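Local atomic coordinates of piwi domain-containing protein (Vanderwaltozyma polyspora, PDB entry 5THE), a protein that probably binds guide RNA and takes part in RNA-guided target cleavage, as the C-terminal lobe, with its Piwi domain, of a budding yeast Argonaute. Residues N263-H275 with I284-F298. Residues are numbered along the deposited sequence; the frame is centred on the assembly and turned at random.
Sequences NLPILVLGSDVTH and IASLVGSYDDKFTQF
The F295 ring meets the I266 carbonyl oxygen at its edge, near the ring plane, with I266 O 3.4 Å from F295 CE1, while D292 O lies over the centre of one face. The side chains of V268 and F295 cross at about a right angle, with V268 CG2 3.7 Å from F295 CE1. On F298, S290 CB sits over one face, offset toward the rim, and F295 O is at the edge; V268 CG1 touches F298 CE2 at 4.1 Å. Strands 267-274 and 284-289, whose axes run at 163°, form an antiparallel hairpin in the RNase H-like Piwi domain: pairs G270-V288, D272-S286 and T274-I284 are hydrogen-bonded and alternate with non-hydrogen-bonded ones. Beyond G289, where the strand ends, one of the two bonds between V268 and S290 is made by a side chain. With chi1 at 64°, S290 OG lies between its own N and carbonyl carbon and accepts V268 N at 3.0 Å, nearly straight at 169°, while S290 N returns a bond to V268 O. The same hydroxyl donates to a water that in turn donates to I266 O and D292 O. With an alanine here, V268 N would probably be left without this acceptor and the bridging water would lose one of its three partners. P265 CB packs 3.7 Å from D293 CA.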
# COMPACT_ATOMS: atom_id res chain seq x y z
N ASN A 263 9.76 -22.43 -9.34
CA ASN A 263 10.14 -22.06 -7.98
C ASN A 263 10.45 -20.57 -7.89
O ASN A 263 11.37 -20.13 -7.19
CB ASN A 263 11.32 -22.90 -7.48
CG ASN A 263 11.45 -22.84 -5.98
OD1 ASN A 263 10.45 -22.79 -5.26
ND2 ASN A 263 12.68 -22.80 -5.49
N LEU A 264 9.69 -19.77 -8.62
CA LEU A 264 9.90 -18.35 -8.60
C LEU A 264 8.64 -17.67 -8.09
O LEU A 264 7.52 -18.09 -8.43
CB LEU A 264 10.23 -17.82 -10.01
CG LEU A 264 11.64 -18.13 -10.52
CD1 LEU A 264 11.72 -17.81 -12.00
CD2 LEU A 264 12.67 -17.34 -9.72
N PRO A 265 8.77 -16.64 -7.25
CA PRO A 265 7.58 -15.97 -6.72
C PRO A 265 6.82 -15.26 -7.82
O PRO A 265 7.40 -14.74 -8.78
CB PRO A 265 8.16 -14.97 -5.71
CG PRO A 265 9.53 -14.69 -6.21
CD PRO A 265 10.02 -16.02 -6.76
N ILE A 266 5.49 -15.29 -7.70
CA ILE A 266 4.65 -14.55 -8.63
C ILE A 266 4.94 -13.07 -8.48
O ILE A 266 5.17 -12.57 -7.37
CB ILE A 266 3.17 -14.87 -8.36
CG1 ILE A 266 2.91 -16.35 -8.62
CG2 ILE A 266 2.24 -14.00 -9.22
CD1 ILE A 266 1.57 -16.82 -8.06
N LEU A 267 4.98 -12.36 -9.60
CA LEU A 267 5.07 -10.91 -9.58
C LEU A 267 3.68 -10.37 -9.32
O LEU A 267 2.77 -10.53 -10.15
CB LEU A 267 5.64 -10.39 -10.89
CG LEU A 267 5.53 -8.88 -11.07
CD1 LEU A 267 6.36 -8.18 -10.01
CD2 LEU A 267 5.97 -8.45 -12.46
N VAL A 268 3.47 -9.76 -8.15
CA VAL A 268 2.17 -9.23 -7.76
C VAL A 268 2.21 -7.74 -8.00
O VAL A 268 3.09 -7.05 -7.48
CB VAL A 268 1.83 -9.56 -6.30
CG1 VAL A 268 0.49 -8.95 -5.92
CG2 VAL A 268 1.80 -11.09 -6.07
N LEU A 269 1.25 -7.23 -8.78
CA LEU A 269 1.17 -5.83 -9.15
C LEU A 269 -0.10 -5.20 -8.60
O LEU A 269 -1.14 -5.85 -8.51
CB LEU A 269 1.15 -5.66 -10.67
CG LEU A 269 2.26 -6.28 -11.51
CD1 LEU A 269 1.80 -6.23 -12.95
CD2 LEU A 269 3.55 -5.48 -11.31
N GLY A 270 -0.01 -3.92 -8.28
CA GLY A 270 -1.18 -3.13 -7.95
C GLY A 270 -1.17 -1.84 -8.73
O GLY A 270 -0.14 -1.18 -8.86
N SER A 271 -2.33 -1.48 -9.27
CA SER A 271 -2.46 -0.21 -9.97
C SER A 271 -3.70 0.53 -9.50
O SER A 271 -4.67 -0.06 -9.03
CB SER A 271 -2.50 -0.39 -11.49
OG SER A 271 -3.63 -1.11 -11.89
N ASP A 272 -3.64 1.85 -9.63
CA ASP A 272 -4.75 2.73 -9.28
C ASP A 272 -4.67 3.93 -10.21
O ASP A 272 -3.62 4.24 -10.78
CB ASP A 272 -4.69 3.16 -7.79
CG ASP A 272 -5.89 4.00 -7.36
OD1 ASP A 272 -7.04 3.63 -7.64
OD2 ASP A 272 -5.68 5.02 -6.66
N VAL A 273 -5.81 4.58 -10.38
CA VAL A 273 -5.90 5.86 -11.07
C VAL A 273 -6.65 6.82 -10.17
O VAL A 273 -7.65 6.45 -9.55
CB VAL A 273 -6.62 5.73 -12.43
CG1 VAL A 273 -6.54 7.05 -13.20
CG2 VAL A 273 -6.01 4.63 -13.23
N THR A 274 -6.16 8.05 -10.08
CA THR A 274 -6.91 9.10 -9.41
C THR A 274 -7.12 10.24 -10.38
O THR A 274 -6.31 10.47 -11.29
CB THR A 274 -6.18 9.62 -8.18
OG1 THR A 274 -4.84 10.01 -8.56
CG2 THR A 274 -6.12 8.53 -7.12
N HIS A 275 -8.22 10.97 -10.19
CA HIS A 275 -8.65 11.94 -11.18
C HIS A 275 -8.60 13.34 -10.61
O HIS A 275 -8.71 13.55 -9.39
CB HIS A 275 -10.06 11.63 -11.65
CG HIS A 275 -10.19 10.24 -12.20
ND1 HIS A 275 -9.62 9.86 -13.39
CD2 HIS A 275 -10.82 9.15 -11.71
CE1 HIS A 275 -9.88 8.59 -13.61
NE2 HIS A 275 -10.62 8.13 -12.61
N ILE A 284 -3.94 10.60 -12.87
CA ILE A 284 -2.65 10.05 -12.46
C ILE A 284 -2.84 8.56 -12.22
O ILE A 284 -3.78 8.15 -11.53
CB ILE A 284 -2.12 10.74 -11.19
CG1 ILE A 284 -1.93 12.22 -11.44
CG2 ILE A 284 -0.81 10.08 -10.72
CD1 ILE A 284 -1.45 13.03 -10.25
N ALA A 285 -1.95 7.75 -12.80
CA ALA A 285 -1.95 6.30 -12.61
C ALA A 285 -0.67 5.88 -11.91
O ALA A 285 0.37 6.52 -12.06
CB ALA A 285 -2.07 5.55 -13.96
N SER A 286 -0.76 4.80 -11.14
CA SER A 286 0.39 4.24 -10.45
C SER A 286 0.40 2.73 -10.65
O SER A 286 -0.63 2.12 -10.93
CB SER A 286 0.38 4.58 -8.96
OG SER A 286 -0.69 3.92 -8.32
N LEU A 287 1.58 2.15 -10.55
CA LEU A 287 1.76 0.71 -10.66
C LEU A 287 2.86 0.32 -9.69
O LEU A 287 3.99 0.76 -9.85
CB LEU A 287 2.13 0.29 -12.09
CG LEU A 287 2.35 -1.22 -12.26
CD1 LEU A 287 1.03 -1.96 -12.09
CD2 LEU A 287 3.05 -1.59 -13.60
N VAL A 288 2.51 -0.49 -8.68
CA VAL A 288 3.49 -1.00 -7.73
C VAL A 288 3.67 -2.48 -8.01
O VAL A 288 2.80 -3.14 -8.59
CB VAL A 288 3.09 -0.77 -6.26
CG1 VAL A 288 2.90 0.72 -5.96
CG2 VAL A 288 1.81 -1.55 -5.93
N GLY A 289 4.81 -3.01 -7.58
CA GLY A 289 5.08 -4.42 -7.78
C GLY A 289 5.96 -5.04 -6.72
O GLY A 289 6.86 -4.38 -6.19
N SER A 290 5.70 -6.30 -6.41
CA SER A 290 6.55 -7.06 -5.50
C SER A 290 7.84 -7.45 -6.21
O SER A 290 7.97 -7.33 -7.43
CB SER A 290 5.82 -8.30 -5.02
OG SER A 290 5.58 -9.17 -6.12
N TYR A 291 8.81 -7.94 -5.44
CA TYR A 291 10.02 -8.43 -6.07
C TYR A 291 10.62 -9.69 -5.46
O TYR A 291 11.67 -10.12 -5.95
CB TYR A 291 11.11 -7.33 -6.11
CG TYR A 291 11.57 -6.76 -4.78
CD1 TYR A 291 12.14 -7.56 -3.79
CD2 TYR A 291 11.50 -5.40 -4.55
CE1 TYR A 291 12.60 -7.02 -2.61
CE2 TYR A 291 11.96 -4.85 -3.37
CZ TYR A 291 12.50 -5.66 -2.41
OH TYR A 291 12.94 -5.10 -1.24
N ASP A 292 10.02 -10.29 -4.44
CA ASP A 292 10.53 -11.58 -3.98
C ASP A 292 9.38 -12.38 -3.37
O ASP A 292 8.20 -12.03 -3.50
CB ASP A 292 11.72 -11.41 -3.02
CG ASP A 292 11.37 -10.70 -1.73
OD1 ASP A 292 10.18 -10.57 -1.37
OD2 ASP A 292 12.32 -10.26 -1.04
N ASP A 293 9.73 -13.46 -2.69
CA ASP A 293 8.74 -14.36 -2.12
C ASP A 293 8.27 -13.93 -0.73
O ASP A 293 7.52 -14.66 -0.09
CB ASP A 293 9.29 -15.80 -2.10
CG ASP A 293 10.51 -15.98 -1.19
OD1 ASP A 293 11.03 -14.99 -0.64
OD2 ASP A 293 10.95 -17.13 -1.04
N LYS A 294 8.68 -12.75 -0.26
CA LYS A 294 8.17 -12.24 1.01
C LYS A 294 7.06 -11.21 0.84
O LYS A 294 6.24 -11.05 1.76
CB LYS A 294 9.32 -11.63 1.83
CG LYS A 294 10.45 -12.60 2.12
CD LYS A 294 9.90 -13.90 2.72
CE LYS A 294 11.00 -14.92 2.99
NZ LYS A 294 10.41 -16.17 3.59
N PHE A 295 7.02 -10.49 -0.29
CA PHE A 295 5.92 -9.57 -0.63
C PHE A 295 5.80 -8.43 0.38
O PHE A 295 4.72 -7.89 0.63
CB PHE A 295 4.61 -10.32 -0.79
CG PHE A 295 4.71 -11.43 -1.78
CD1 PHE A 295 4.61 -11.17 -3.14
CD2 PHE A 295 5.00 -12.72 -1.35
CE1 PHE A 295 4.73 -12.19 -4.06
CE2 PHE A 295 5.15 -13.77 -2.27
CZ PHE A 295 5.01 -13.52 -3.62
N THR A 296 6.93 -8.05 0.92
CA THR A 296 7.06 -7.05 1.96
C THR A 296 7.35 -5.67 1.39
O THR A 296 7.10 -4.65 2.06
CB THR A 296 8.18 -7.53 2.88
OG1 THR A 296 7.62 -8.28 3.97
CG2 THR A 296 9.02 -6.42 3.34
N GLN A 297 7.84 -5.62 0.15
CA GLN A 297 8.28 -4.39 -0.49
C GLN A 297 7.60 -4.26 -1.84
O GLN A 297 7.68 -5.19 -2.67
CB GLN A 297 9.79 -4.40 -0.65
CG GLN A 297 10.53 -4.16 0.66
CD GLN A 297 10.55 -2.69 1.03
OE1 GLN A 297 10.41 -1.82 0.16
NE2 GLN A 297 10.70 -2.39 2.33
N PHE A 298 6.94 -3.13 -2.07
CA PHE A 298 6.23 -2.85 -3.32
C PHE A 298 6.63 -1.49 -3.86
O PHE A 298 5.84 -0.54 -3.83
CB PHE A 298 4.71 -2.89 -3.12
CG PHE A 298 4.13 -4.28 -3.12
CD1 PHE A 298 4.23 -5.09 -1.99
CD2 PHE A 298 3.47 -4.77 -4.24
CE1 PHE A 298 3.69 -6.36 -1.98
CE2 PHE A 298 2.92 -6.06 -4.23
CZ PHE A 298 3.04 -6.85 -3.11
O HOH W 1 7.23 -11.25 -6.16